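Local coordinates for mandelate racemase/muconate lactonizing enzyme, C-terminal domain protein (Paracoccus denitrificans, PDB 4DWD) that binds magnesium and is probably a hydro-lyase of the enolase superfamily, acting on an unidentified substrate, at residues 202-207 against 224-229; 237-242 against 264-269; 165-170 against 198-203. All coordinates share one frame; numbering follows the deposited sequence. Where two conformers were deposited one is given.

In the fold
All three contacts lie in the TIM-barrel-like domain and join successive loops and helices around it. Contacts 1 and 3 share Tyr202 and Ser203 and sit side by side, their centres about 7 Å apart, in the loops that follow strands 158-162, 194-197 and 221-223. Contact 1 is buried, held by one backbone bond, a water and small apolar side chains. Contact 3 is only partly buried and more polar, with a guanidinium-amide stack and bridging waters. Contact 2, about 12 Å from contact 1 between centres, is also buried but joins the end of helix 231-240 to the loop before strand 267-268. Val204 and Ala207 of contact 1 pack against Val237, on that same helix.

Contact 1: 202-207 against 224-229; sequences YSVGGA and EPVQHY
Tyr202 meets Pro225 and Val226 where two neighbouring loops of the TIM-barrel-like domain lie side by side, one leading from strand 194-197 into helix 204-216, the other following strand 221-223. The polar contacts are made by main chain. Tyr202 N donates to Pro225 O at 3.0 Å, although the angle at the hydrogen is only 141°. Tyr202 O takes a CA-H...O contact from Val226 CA, and a water joins it to Gln227 N, donating to the carbonyl and accepting from the amide. These links use backbone atoms; the Asn200 side chain adds two more bonds to the 224-229 loop.

The apolar contacts lie beside them. Ala207, in the first turn of the helix, directs its CB toward the other loop, where it meets Pro225 CB at 3.8 Å and Val226 CG1 at 4.0 Å; a methyl group suits a helix that comes this close. Val226 turns CG1 anti to its carbonyl carbon (chi1 -57°), so that this methyl lies 3.5 Å from Tyr202 O and also reaches Ser203 O. The tyrosine ring is met obliquely by Pro225 O, while its hydroxyl bonds to Asp177 on helix 174-188. Met234 of helix 231-240 covers Pro225, whose side chain is about 6 Å from that of the metal ligand Glu223, so the loop begins beside the metal site.

Ser203 is the N-cap of helix 204-216, and its hydroxyl also bonds to Asp171. A short polar side chain suits this position because it reaches forward to a first-turn N-H that has no helical carbonyl partner: Ser203 OG accepts from Gly206 N at 2.9 Å, with an angle of 158° at the hydrogen.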
ATOM      1  N   TYR B 202     -21.875 -16.228  -6.046  1.00  9.20           N
ATOM      2  CA  TYR B 202     -21.997 -14.849  -6.554  1.00  9.30           C
ATOM      3  C   TYR B 202     -20.726 -14.260  -7.116  1.00  9.36           C
ATOM      4  O   TYR B 202     -19.605 -14.650  -6.752  1.00 10.21           O
ATOM      5  CB  TYR B 202     -22.501 -13.892  -5.466  1.00  9.64           C
ATOM      6  CG  TYR B 202     -23.782 -14.327  -4.811  1.00  9.49           C
ATOM      7  CD1 TYR B 202     -24.947 -14.521  -5.556  1.00 10.66           C
ATOM      8  CD2 TYR B 202     -23.837 -14.538  -3.447  1.00 10.51           C
ATOM      9  CE1 TYR B 202     -26.124 -14.932  -4.949  1.00 11.18           C
ATOM     10  CE2 TYR B 202     -25.014 -14.940  -2.822  1.00 10.47           C
ATOM     11  CZ  TYR B 202     -26.149 -15.135  -3.585  1.00 11.73           C
ATOM     12  OH  TYR B 202     -27.304 -15.551  -2.976  1.00 12.75           O
ATOM     13  N   SER B 203     -20.922 -13.303  -8.016  1.00  9.34           N
ATOM     14  CA  SER B 203     -19.856 -12.416  -8.441  1.00 10.02           C
ATOM     15  C   SER B 203     -19.547 -11.444  -7.303  1.00  9.57           C
ATOM     16  O   SER B 203     -20.292 -11.381  -6.320  1.00  9.42           O
ATOM     17  CB  SER B 203     -20.329 -11.623  -9.655  1.00 11.04           C
ATOM     18  OG  SER B 203     -21.470 -10.833  -9.338  1.00 11.29           O
ATOM     19  N   VAL B 204     -18.472 -10.668  -7.417  1.00 10.00           N
ATOM     20  CA  VAL B 204     -18.237  -9.635  -6.404  1.00  9.58           C
ATOM     21  C   VAL B 204     -19.448  -8.686  -6.282  1.00  9.56           C
ATOM     22  O   VAL B 204     -19.931  -8.418  -5.180  1.00  9.31           O
ATOM     23  CB  VAL B 204     -16.960  -8.832  -6.717  1.00  9.84           C
ATOM     24  CG1 VAL B 204     -16.847  -7.605  -5.821  1.00 10.58           C
ATOM     25  CG2 VAL B 204     -15.730  -9.723  -6.563  1.00 11.38           C
ATOM     26  N   GLY B 205     -19.959  -8.206  -7.416  1.00  9.77           N
ATOM     27  CA  GLY B 205     -21.099  -7.296  -7.391  1.00  9.93           C
ATOM     28  C   GLY B 205     -22.347  -7.948  -6.828  1.00  9.55           C
ATOM     29  O   GLY B 205     -23.090  -7.332  -6.061  1.00 10.48           O
ATOM     30  N   GLY B 206     -22.604  -9.196  -7.216  1.00  9.19           N
ATOM     31  CA  GLY B 206     -23.758  -9.923  -6.693  1.00 10.54           C
ATOM     32  C   GLY B 206     -23.635 -10.124  -5.195  1.00  9.69           C
ATOM     33  O   GLY B 206     -24.634 -10.055  -4.461  1.00  9.92           O
ATOM     34  N   ALA B 207     -22.419 -10.426  -4.739  1.00  8.79           N
ATOM     35  CA  ALA B 207     -22.152 -10.632  -3.312  1.00  8.99           C
ATOM     36  C   ALA B 207     -22.400  -9.378  -2.488  1.00  9.28           C
ATOM     37  O   ALA B 207     -22.960  -9.443  -1.401  1.00  9.41           O
ATOM     38  CB  ALA B 207     -20.725 -11.106  -3.103  1.00  9.15           C
ATOM     39  N   GLU B 224     -18.758 -17.790   2.289  1.00  9.63           N
ATOM     40  CA  GLU B 224     -18.330 -18.149   0.930  0.50 10.43           C
ATOM     41  C   GLU B 224     -19.132 -17.445  -0.183  1.00 10.10           C
ATOM     42  O   GLU B 224     -19.675 -18.091  -1.083  1.00 10.00           O
ATOM     43  CB  GLU B 224     -18.335 -19.676   0.750  0.50 12.12           C
ATOM     44  CG  GLU B 224     -17.364 -20.422   1.660  0.50 16.31           C
ATOM     45  CD  GLU B 224     -15.960 -20.559   1.081  0.50 17.04           C
ATOM     46  OE1 GLU B 224     -15.788 -20.479  -0.160  0.50 14.55           O
ATOM     47  OE2 GLU B 224     -15.017 -20.779   1.860  0.50 14.92           O
ATOM     48  N   PRO B 225     -19.179 -16.096  -0.155  1.00  9.05           N
ATOM     49  CA  PRO B 225     -19.990 -15.408  -1.174  1.00  9.70           C
ATOM     50  C   PRO B 225     -19.521 -15.586  -2.632  1.00 10.20           C
ATOM     51  O   PRO B 225     -20.363 -15.688  -3.533  1.00 10.25           O
ATOM     52  CB  PRO B 225     -19.905 -13.922  -0.757  1.00 10.27           C
ATOM     53  CG  PRO B 225     -18.716 -13.831   0.156  1.00 10.11           C
ATOM     54  CD  PRO B 225     -18.661 -15.158   0.865  1.00 10.02           C
ATOM     55  N   VAL B 226     -18.204 -15.588  -2.859  1.00  9.63           N
ATOM     56  CA  VAL B 226     -17.653 -15.685  -4.220  1.00  9.96           C
ATOM     57  C   VAL B 226     -16.912 -17.008  -4.393  1.00  9.63           C
ATOM     58  O   VAL B 226     -16.737 -17.751  -3.422  1.00  9.51           O
ATOM     59  CB  VAL B 226     -16.740 -14.472  -4.554  1.00  9.94           C
ATOM     60  CG1 VAL B 226     -17.529 -13.179  -4.387  1.00 10.48           C
ATOM     61  CG2 VAL B 226     -15.466 -14.456  -3.696  1.00 10.05           C
ATOM     62  N   GLN B 227     -16.485 -17.320  -5.616  1.00  9.37           N
ATOM     63  CA  GLN B 227     -15.711 -18.548  -5.829  1.00 10.45           C
ATOM     64  C   GLN B 227     -14.480 -18.557  -4.925  1.00  9.75           C
ATOM     65  O   GLN B 227     -13.787 -17.553  -4.795  1.00  9.87           O
ATOM     66  CB  GLN B 227     -15.302 -18.686  -7.299  1.00 11.85           C
ATOM     67  CG  GLN B 227     -16.478 -18.724  -8.274  1.00 13.60           C
ATOM     68  CD  GLN B 227     -17.275 -20.012  -8.253  1.00 16.35           C
ATOM     69  OE1 GLN B 227     -16.879 -20.997  -7.632  1.00 15.89           O
ATOM     70  NE2 GLN B 227     -18.404 -20.017  -8.969  1.00 19.63           N
ATOM     71  N   HIS B 228     -14.190 -19.708  -4.323  1.00  9.89           N
ATOM     72  CA  HIS B 228     -13.139 -19.778  -3.303  1.00  9.72           C
ATOM     73  C   HIS B 228     -11.774 -19.497  -3.867  1.00 10.01           C
ATOM     74  O   HIS B 228     -10.889 -19.065  -3.137  1.00 10.93           O
ATOM     75  CB  HIS B 228     -13.156 -21.149  -2.615  1.00 10.39           C
ATOM     76  CG  HIS B 228     -12.299 -22.176  -3.306  1.00 10.60           C
ATOM     77  ND1 HIS B 228     -12.699 -22.833  -4.412  1.00 10.07           N
ATOM     78  CD2 HIS B 228     -11.009 -22.616  -3.029  1.00 10.74           C
ATOM     79  CE1 HIS B 228     -11.715 -23.648  -4.830  1.00 11.53           C
ATOM     80  NE2 HIS B 228     -10.676 -23.512  -3.982  1.00 11.78           N
ATOM     81  N   TYR B 229     -11.604 -19.760  -5.165  1.00  9.81           N
ATOM     82  CA  TYR B 229     -10.326 -19.518  -5.797  0.70 10.19           C
ATOM     83  C   TYR B 229      -9.960 -18.032  -5.886  1.00 10.28           C
ATOM     84  O   TYR B 229      -8.782 -17.705  -6.013  1.00 10.24           O
ATOM     85  CB  TYR B 229     -10.206 -20.248  -7.150  0.70 10.91           C
ATOM     86  CG  TYR B 229     -11.432 -20.376  -8.032  0.70 13.40           C
ATOM     87  CD1 TYR B 229     -11.829 -19.324  -8.854  0.70 12.83           C
ATOM     88  CD2 TYR B 229     -12.143 -21.577  -8.120  0.70 14.81           C
ATOM     89  CE1 TYR B 229     -12.915 -19.442  -9.711  0.70 13.01           C
ATOM     90  CE2 TYR B 229     -13.239 -21.704  -8.976  0.70 15.45           C
ATOM     91  CZ  TYR B 229     -13.624 -20.634  -9.768  0.70 14.16           C
ATOM     92  OH  TYR B 229     -14.708 -20.747 -10.626  0.70 15.86           O
TER
HETATM   93  O   HOH W   1     -17.112 -15.432  -7.778  1.00 12.47           O

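Contact 2: 237-242 against 264-269; sequences VAQRLD and GVRMVQ
Gln239 reaches from the last turn of helix 231-240 to Gly264, at the C-terminal end of helix 254-263, tying together two consecutive helices of the barrel-like domain. From CB the chain runs to CG, anti to the carbonyl carbon, and CG lies 3.9 Å from both Gly264 CA and Gly264 O. A bend at chi2 (-66°) places CD 3.8 Å from Gly264 O. At the tip, NE2 donates to Gly264 O at 2.8 Å. The bond is nearly straight, 165° at the hydrogen; it uses a lone pair in the carbonyl plane, and the acceptor lies within the amide plane of Gln239. NE2 also sits over one face of the Arg266 guanidinium, 3.6 Å from Arg266 NE, with the two planes 49° apart.

Gly264, with the positive phi of the Schellman motif that ends helix 254-263, has a backbone conformation that glycine adopts without strain, and its lack of a side chain lets Gln239 CG lie against its CA. Beside the amide, Ala238 points its CB toward the loop and meets Gly264 O at 3.6 Å and Val265 CG2 at 4.3 Å, a small residue fitting where the helix passes close.

The guanidinium of Arg266 lies with one face centred over Gly264 O. Its NH1 donates to Val265 O and to Ile261 O, while NH2 forms a salt bridge with Glu236 of a neighbouring subunit, which also accepts from Gln239 NE2. Both long side chains therefore serve two purposes: they satisfy carbonyls at a helix end and, through one shared carboxylate, bind that end to the next subunit.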
ATOM      1  N   VAL B 237     -14.597  -8.388  -0.626  1.00  8.83           N
ATOM      2  CA  VAL B 237     -16.009  -8.379  -0.279  1.00  9.08           C
ATOM      3  C   VAL B 237     -16.146  -8.301   1.237  1.00  9.00           C
ATOM      4  O   VAL B 237     -16.985  -7.530   1.748  1.00  9.63           O
ATOM      5  CB  VAL B 237     -16.737  -9.612  -0.857  1.00  9.10           C
ATOM      6  CG1 VAL B 237     -18.144  -9.777  -0.266  1.00  9.67           C
ATOM      7  CG2 VAL B 237     -16.792  -9.529  -2.380  1.00 10.96           C
ATOM      8  N   ALA B 238     -15.293  -9.035   1.958  1.00  8.80           N
ATOM      9  CA  ALA B 238     -15.301  -8.997   3.427  1.00  8.84           C
ATOM     10  C   ALA B 238     -15.070  -7.570   3.958  1.00  9.05           C
ATOM     11  O   ALA B 238     -15.737  -7.135   4.894  1.00  9.62           O
ATOM     12  CB  ALA B 238     -14.250  -9.960   3.985  1.00  8.74           C
ATOM     13  N   GLN B 239     -14.137  -6.841   3.362  1.00  8.79           N
ATOM     14  CA  GLN B 239     -13.836  -5.504   3.847  1.00  9.20           C
ATOM     15  C   GLN B 239     -14.852  -4.467   3.406  1.00  9.26           C
ATOM     16  O   GLN B 239     -15.019  -3.463   4.082  1.00 11.22           O
ATOM     17  CB  GLN B 239     -12.427  -5.088   3.441  1.00 10.84           C
ATOM     18  CG  GLN B 239     -11.344  -5.852   4.188  1.00 10.69           C
ATOM     19  CD  GLN B 239     -11.319  -5.547   5.674  1.00 11.00           C
ATOM     20  OE1 GLN B 239     -11.369  -4.379   6.088  1.00 14.07           O
ATOM     21  NE2 GLN B 239     -11.249  -6.593   6.490  1.00 11.33           N
ATOM     22  N   ARG B 240     -15.531  -4.721   2.288  1.00  8.63           N
ATOM     23  CA  ARG B 240     -16.507  -3.755   1.754  1.00  9.24           C
ATOM     24  C   ARG B 240     -17.831  -3.807   2.511  1.00  9.35           C
ATOM     25  O   ARG B 240     -18.493  -2.793   2.632  1.00 11.03           O
ATOM     26  CB  ARG B 240     -16.721  -3.975   0.255  1.00  9.98           C
ATOM     27  CG  ARG B 240     -15.563  -3.423  -0.564  1.00 10.80           C
ATOM     28  CD  ARG B 240     -15.611  -3.802  -2.028  1.00 11.77           C
ATOM     29  NE  ARG B 240     -16.639  -3.033  -2.716  1.00 12.93           N
ATOM     30  CZ  ARG B 240     -16.868  -3.094  -4.018  1.00 14.54           C
ATOM     31  NH1 ARG B 240     -16.143  -3.904  -4.785  1.00 16.03           N
ATOM     32  NH2 ARG B 240     -17.834  -2.351  -4.545  1.00 15.82           N
ATOM     33  N   LEU B 241     -18.194  -4.975   3.031  1.00  8.36           N
ATOM     34  CA  LEU B 241     -19.466  -5.171   3.731  1.00  8.63           C
ATOM     35  C   LEU B 241     -19.349  -4.957   5.231  1.00  9.31           C
ATOM     36  O   LEU B 241     -18.235  -4.908   5.781  1.00 10.28           O
ATOM     37  CB  LEU B 241     -20.009  -6.578   3.452  1.00  8.29           C
ATOM     38  CG  LEU B 241     -20.487  -6.814   2.020  1.00  8.27           C
ATOM     39  CD1 LEU B 241     -20.854  -8.281   1.920  1.00  9.75           C
ATOM     40  CD2 LEU B 241     -21.705  -5.949   1.700  1.00 10.54           C
ATOM     41  N   ASP B 242     -20.506  -4.829   5.887  1.00  8.81           N
ATOM     42  CA  ASP B 242     -20.574  -4.791   7.345  1.00  8.92           C
ATOM     43  C   ASP B 242     -20.823  -6.185   7.913  1.00  9.48           C
ATOM     44  O   ASP B 242     -20.208  -6.568   8.911  1.00 10.07           O
ATOM     45  CB  ASP B 242     -21.682  -3.841   7.820  1.00  8.73           C
ATOM     46  CG  ASP B 242     -21.378  -2.379   7.541  1.00  9.65           C
ATOM     47  OD1 ASP B 242     -20.194  -2.016   7.327  1.00  9.30           O
ATOM     48  OD2 ASP B 242     -22.354  -1.601   7.538  1.00 11.19           O
ATOM     49  N   GLY B 264      -8.260  -9.983   3.864  1.00  8.36           N
ATOM     50  CA  GLY B 264      -9.300  -9.182   4.519  1.00  9.40           C
ATOM     51  C   GLY B 264     -10.381  -9.957   5.239  1.00  8.39           C
ATOM     52  O   GLY B 264     -11.233  -9.364   5.871  1.00  8.72           O
ATOM     53  N   VAL B 265     -10.345 -11.281   5.159  1.00  7.98           N
ATOM     54  CA  VAL B 265     -11.352 -12.129   5.817  1.00  8.55           C
ATOM     55  C   VAL B 265     -11.127 -12.154   7.344  1.00  9.02           C
ATOM     56  O   VAL B 265      -9.993 -12.359   7.819  1.00  9.27           O
ATOM     57  CB  VAL B 265     -11.361 -13.543   5.194  1.00  8.72           C
ATOM     58  CG1 VAL B 265     -12.286 -14.467   5.971  1.00  8.82           C
ATOM     59  CG2 VAL B 265     -11.767 -13.451   3.716  1.00  9.47           C
ATOM     60  N   ARG B 266     -12.206 -11.950   8.114  1.00  8.62           N
ATOM     61  CA  ARG B 266     -12.088 -11.833   9.566  0.70  9.24           C
ATOM     62  C   ARG B 266     -12.815 -12.950  10.317  1.00  8.59           C
ATOM     63  O   ARG B 266     -12.941 -12.899  11.524  1.00  9.43           O
ATOM     64  CB  ARG B 266     -12.572 -10.450  10.035  0.70 10.60           C
ATOM     65  CG  ARG B 266     -11.797  -9.292   9.413  0.70 10.71           C
ATOM     66  CD  ARG B 266     -10.358  -9.297   9.877  0.70 12.12           C
ATOM     67  NE  ARG B 266      -9.531  -8.341   9.136  0.70 10.32           N
ATOM     68  CZ  ARG B 266      -8.582  -8.660   8.259  0.70  8.71           C
ATOM     69  NH1 ARG B 266      -8.296  -9.942   7.996  0.70  8.59           N
ATOM     70  NH2 ARG B 266      -7.910  -7.686   7.664  0.70  8.07           N
HETATM   71  N   MSE B 267     -13.272 -13.966   9.588  1.00  8.28           N
HETATM   72  CA  MSE B 267     -13.862 -15.172  10.200  1.00  8.29           C
HETATM   73  C   MSE B 267     -13.462 -16.322   9.320  1.00  9.00           C
HETATM   74  O   MSE B 267     -13.842 -16.363   8.131  1.00  8.80           O
HETATM   75  CB  MSE B 267     -15.394 -15.023  10.288  1.00  9.00           C
HETATM   76  CG  MSE B 267     -16.073 -16.271  10.852  1.00  9.79           C
HETATM   77 SE   MSE B 267     -18.007 -15.951  11.105  1.00 12.04          SE
HETATM   78  CE  MSE B 267     -18.645 -17.758  10.724  1.00 11.84           C
ATOM     79  N   VAL B 268     -12.693 -17.266   9.872  1.00  8.72           N
ATOM     80  CA  VAL B 268     -12.150 -18.362   9.068  1.00  9.03           C
ATOM     81  C   VAL B 268     -12.690 -19.711   9.546  1.00  9.45           C
ATOM     82  O   VAL B 268     -12.916 -19.915  10.750  1.00  9.56           O
ATOM     83  CB  VAL B 268     -10.593 -18.373   9.013  1.00  9.28           C
ATOM     84  CG1 VAL B 268     -10.080 -17.080   8.374  1.00  9.70           C
ATOM     85  CG2 VAL B 268      -9.984 -18.617  10.401  1.00  9.72           C
ATOM     86  N   GLN B 269     -12.877 -20.619   8.584  1.00  8.82           N
ATOM     87  CA  GLN B 269     -13.627 -21.862   8.789  1.00  9.35           C
ATOM     88  C   GLN B 269     -12.968 -23.095   8.155  1.00  9.69           C
ATOM     89  O   GLN B 269     -13.638 -23.855   7.462  1.00 10.26           O
ATOM     90  CB  GLN B 269     -15.026 -21.693   8.208  1.00 10.11           C
ATOM     91  CG  GLN B 269     -15.704 -20.411   8.655  1.00  9.88           C
ATOM     92  CD  GLN B 269     -17.097 -20.336   8.109  1.00 10.22           C
ATOM     93  OE1 GLN B 269     -17.303 -19.870   6.983  1.00 11.78           O
ATOM     94  NE2 GLN B 269     -18.064 -20.803   8.891  1.00 11.33           N
TER

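Contact 3: 165-170 against 198-203; sequences GDRTRC and ANNGYS
The guanidinium of Arg167 and the side-chain amide of Asn200 are stacked, their planes 18° apart, with Asn200 OD1 over the centre of one guanidinium face, 3.3 Å from Arg167 CZ. At the edges the N-H groups turn to others: NE to Gln227 OE1, NH1 to Gln250 OE1 and NH2 to His228 ND1. Asn200 ND2 fixes the amide by donating to Glu224 OE1 and Val226 O. The stack joins the loops after strands 158-162 and 194-197 of the barrel-like domain, the second close to the metal ligand Asp197, whose OD1 accepts from Asn199 N.

Cys170 SG, anti to its backbone N (chi1 -168°), packs 3.4 Å from Ser203 N, polarisable sulfur against main chain. Two tight turns carry Arg167 and Asn200. In the type I turn Asp166 to Arg169, Asp166 OD1 accepts from Thr168 N, closing an Asx turn, and from Thr168 OG1; Ala198 to Gly201 form a type I' turn, whose positive phi angles suit asparagine.

Three waters join the backbones, one donating to Arg169 O and Asn200 O. The direct contact is a stack plus the packing of Cys170; a positive guanidinium over a carbonyl oxygen is probably favourable, and waters satisfy several facing carbonyls.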
ATOM      1  N   GLY B 165     -25.801 -24.570  -4.651  1.00 17.84           N
ATOM      2  CA  GLY B 165     -26.139 -24.500  -6.073  1.00 20.96           C
ATOM      3  C   GLY B 165     -25.025 -25.031  -6.971  1.00 22.93           C
ATOM      4  O   GLY B 165     -24.014 -25.547  -6.495  1.00 22.20           O
ATOM      5  N   ASP B 166     -25.210 -24.891  -8.278  1.00 26.58           N
ATOM      6  CA  ASP B 166     -24.249 -25.374  -9.267  1.00 24.77           C
ATOM      7  C   ASP B 166     -23.188 -24.303  -9.516  1.00 25.70           C
ATOM      8  O   ASP B 166     -23.517 -23.210  -9.992  1.00 25.35           O
ATOM      9  CB  ASP B 166     -25.008 -25.701 -10.555  1.00 27.74           C
ATOM     10  CG  ASP B 166     -24.106 -26.185 -11.681  1.00 28.05           C
ATOM     11  OD1 ASP B 166     -22.877 -25.957 -11.647  1.00 26.28           O
ATOM     12  OD2 ASP B 166     -24.643 -26.798 -12.624  1.00 33.98           O
ATOM     13  N   ARG B 167     -21.922 -24.620  -9.223  1.00 23.17           N
ATOM     14  CA  ARG B 167     -20.836 -23.615  -9.275  1.00 23.88           C
ATOM     15  C   ARG B 167     -20.371 -23.235 -10.685  1.00 24.34           C
ATOM     16  O   ARG B 167     -19.498 -22.367 -10.840  1.00 25.33           O
ATOM     17  CB  ARG B 167     -19.628 -24.043  -8.435  1.00 25.05           C
ATOM     18  CG  ARG B 167     -19.825 -23.899  -6.936  1.00 23.05           C
ATOM     19  CD  ARG B 167     -18.578 -24.383  -6.210  1.00 19.24           C
ATOM     20  NE  ARG B 167     -17.519 -23.374  -6.188  1.00 19.35           N
ATOM     21  CZ  ARG B 167     -16.395 -23.481  -5.479  1.00 16.35           C
ATOM     22  NH1 ARG B 167     -16.167 -24.568  -4.757  1.00 16.97           N
ATOM     23  NH2 ARG B 167     -15.507 -22.492  -5.471  1.00  6.92           N
ATOM     24  N   THR B 168     -20.935 -23.882 -11.703  1.00 24.82           N
ATOM     25  CA  THR B 168     -20.728 -23.424 -13.077  1.00 24.92           C
ATOM     26  C   THR B 168     -21.659 -22.257 -13.396  1.00 24.46           C
ATOM     27  O   THR B 168     -21.527 -21.636 -14.441  1.00 24.97           O
ATOM     28  CB  THR B 168     -20.925 -24.534 -14.133  1.00 24.53           C
ATOM     29  OG1 THR B 168     -22.276 -25.019 -14.089  1.00 24.71           O
ATOM     30  CG2 THR B 168     -19.940 -25.688 -13.919  1.00 23.77           C
ATOM     31  N   ARG B 169     -22.585 -21.968 -12.483  1.00 23.36           N
ATOM     32  CA  ARG B 169     -23.530 -20.864 -12.645  1.00 21.24           C
ATOM     33  C   ARG B 169     -23.255 -19.780 -11.609  1.00 19.31           C
ATOM     34  O   ARG B 169     -22.680 -20.051 -10.556  1.00 22.16           O
ATOM     35  CB  ARG B 169     -24.961 -21.376 -12.508  1.00 21.56           C
ATOM     36  CG  ARG B 169     -25.300 -22.498 -13.486  1.00 25.81           C
ATOM     37  CD  ARG B 169     -26.760 -22.882 -13.372  1.00 32.07           C
ATOM     38  NE  ARG B 169     -27.620 -21.837 -13.921  1.00 31.86           N
ATOM     39  CZ  ARG B 169     -28.928 -21.737 -13.697  1.00 21.28           C
ATOM     40  NH1 ARG B 169     -29.543 -22.629 -12.932  1.00 35.10           N
ATOM     41  NH2 ARG B 169     -29.613 -20.762 -14.229  1.00 29.31           N
ATOM     42  N   CYS B 170     -23.664 -18.552 -11.905  1.00 17.82           N
ATOM     43  CA  CYS B 170     -23.291 -17.417 -11.072  1.00 16.92           C
ATOM     44  C   CYS B 170     -24.433 -16.401 -11.061  1.00 15.09           C
ATOM     45  O   CYS B 170     -25.057 -16.173 -12.092  1.00 17.23           O
ATOM     46  CB  CYS B 170     -22.031 -16.775 -11.651  1.00 17.14           C
ATOM     47  SG  CYS B 170     -21.258 -15.588 -10.543  1.00 18.55           S
ATOM     48  N   ALA B 198     -23.589 -18.835   0.843  1.00  9.77           N
ATOM     49  CA  ALA B 198     -23.784 -18.757  -0.601  1.00 10.66           C
ATOM     50  C   ALA B 198     -23.185 -19.917  -1.384  1.00 10.92           C
ATOM     51  O   ALA B 198     -23.501 -20.080  -2.570  1.00 11.57           O
ATOM     52  CB  ALA B 198     -23.226 -17.444  -1.135  1.00 10.63           C
ATOM     53  N   ASN B 199     -22.304 -20.696  -0.751  1.00 10.01           N
ATOM     54  CA  ASN B 199     -21.607 -21.782  -1.457  1.00 11.40           C
ATOM     55  C   ASN B 199     -21.087 -21.292  -2.811  1.00 11.08           C
ATOM     56  O   ASN B 199     -21.280 -21.934  -3.846  1.00 11.31           O
ATOM     57  CB  ASN B 199     -22.505 -23.022  -1.597  1.00 12.79           C
ATOM     58  CG  ASN B 199     -22.875 -23.617  -0.256  1.00 13.73           C
ATOM     59  OD1 ASN B 199     -24.024 -23.521   0.183  1.00 14.80           O
ATOM     60  ND2 ASN B 199     -21.904 -24.218   0.414  1.00 14.98           N
ATOM     61  N   ASN B 200     -20.420 -20.137  -2.771  1.00 10.09           N
ATOM     62  CA  ASN B 200     -19.624 -19.631  -3.895  1.00 10.54           C
ATOM     63  C   ASN B 200     -20.475 -19.170  -5.073  1.00 10.98           C
ATOM     64  O   ASN B 200     -20.008 -19.161  -6.217  1.00 12.24           O
ATOM     65  CB  ASN B 200     -18.593 -20.689  -4.330  1.00 11.87           C
ATOM     66  CG  ASN B 200     -17.828 -21.267  -3.158  1.00 11.79           C
ATOM     67  OD1 ASN B 200     -18.037 -22.425  -2.794  1.00 12.72           O
ATOM     68  ND2 ASN B 200     -16.944 -20.475  -2.557  1.00 12.04           N
ATOM     69  N   GLY B 201     -21.706 -18.747  -4.787  1.00 10.47           N
ATOM     70  CA  GLY B 201     -22.684 -18.534  -5.843  1.00 12.69           C
ATOM     71  C   GLY B 201     -22.681 -17.178  -6.520  1.00 10.70           C
ATOM     72  O   GLY B 201     -23.411 -17.007  -7.484  1.00 11.29           O
ATOM     73  N   TYR B 202     -21.875 -16.228  -6.046  1.00  9.20           N
ATOM     74  CA  TYR B 202     -21.997 -14.849  -6.554  1.00  9.30           C
ATOM     75  C   TYR B 202     -20.726 -14.260  -7.116  1.00  9.36           C
ATOM     76  O   TYR B 202     -19.605 -14.650  -6.752  1.00 10.21           O
ATOM     77  CB  TYR B 202     -22.501 -13.892  -5.466  1.00  9.64           C
ATOM     78  CG  TYR B 202     -23.782 -14.327  -4.811  1.00  9.49           C
ATOM     79  CD1 TYR B 202     -24.947 -14.521  -5.556  1.00 10.66           C
ATOM     80  CD2 TYR B 202     -23.837 -14.538  -3.447  1.00 10.51           C
ATOM     81  CE1 TYR B 202     -26.124 -14.932  -4.949  1.00 11.18           C
ATOM     82  CE2 TYR B 202     -25.014 -14.940  -2.822  1.00 10.47           C
ATOM     83  CZ  TYR B 202     -26.149 -15.135  -3.585  1.00 11.73           C
ATOM     84  OH  TYR B 202     -27.304 -15.551  -2.976  1.00 12.75           O
ATOM     85  N   SER B 203     -20.922 -13.303  -8.016  1.00  9.34           N
ATOM     86  CA  SER B 203     -19.856 -12.416  -8.441  1.00 10.02           C
ATOM     87  C   SER B 203     -19.547 -11.444  -7.303  1.00  9.57           C
ATOM     88  O   SER B 203     -20.292 -11.381  -6.320  1.00  9.42           O
ATOM     89  CB  SER B 203     -20.329 -11.623  -9.655  1.00 11.04           C
ATOM     90  OG  SER B 203     -21.470 -10.833  -9.338  1.00 11.29           O
TER
HETATM   91  O   HOH W   2     -24.526 -21.958  -4.487  1.00 18.73           O
HETATM   92  O   HOH W   3     -22.301 -24.686  -4.415  1.00 19.33           O
HETATM   93  O   HOH W   4     -21.408 -20.630  -8.238  1.00 19.81           O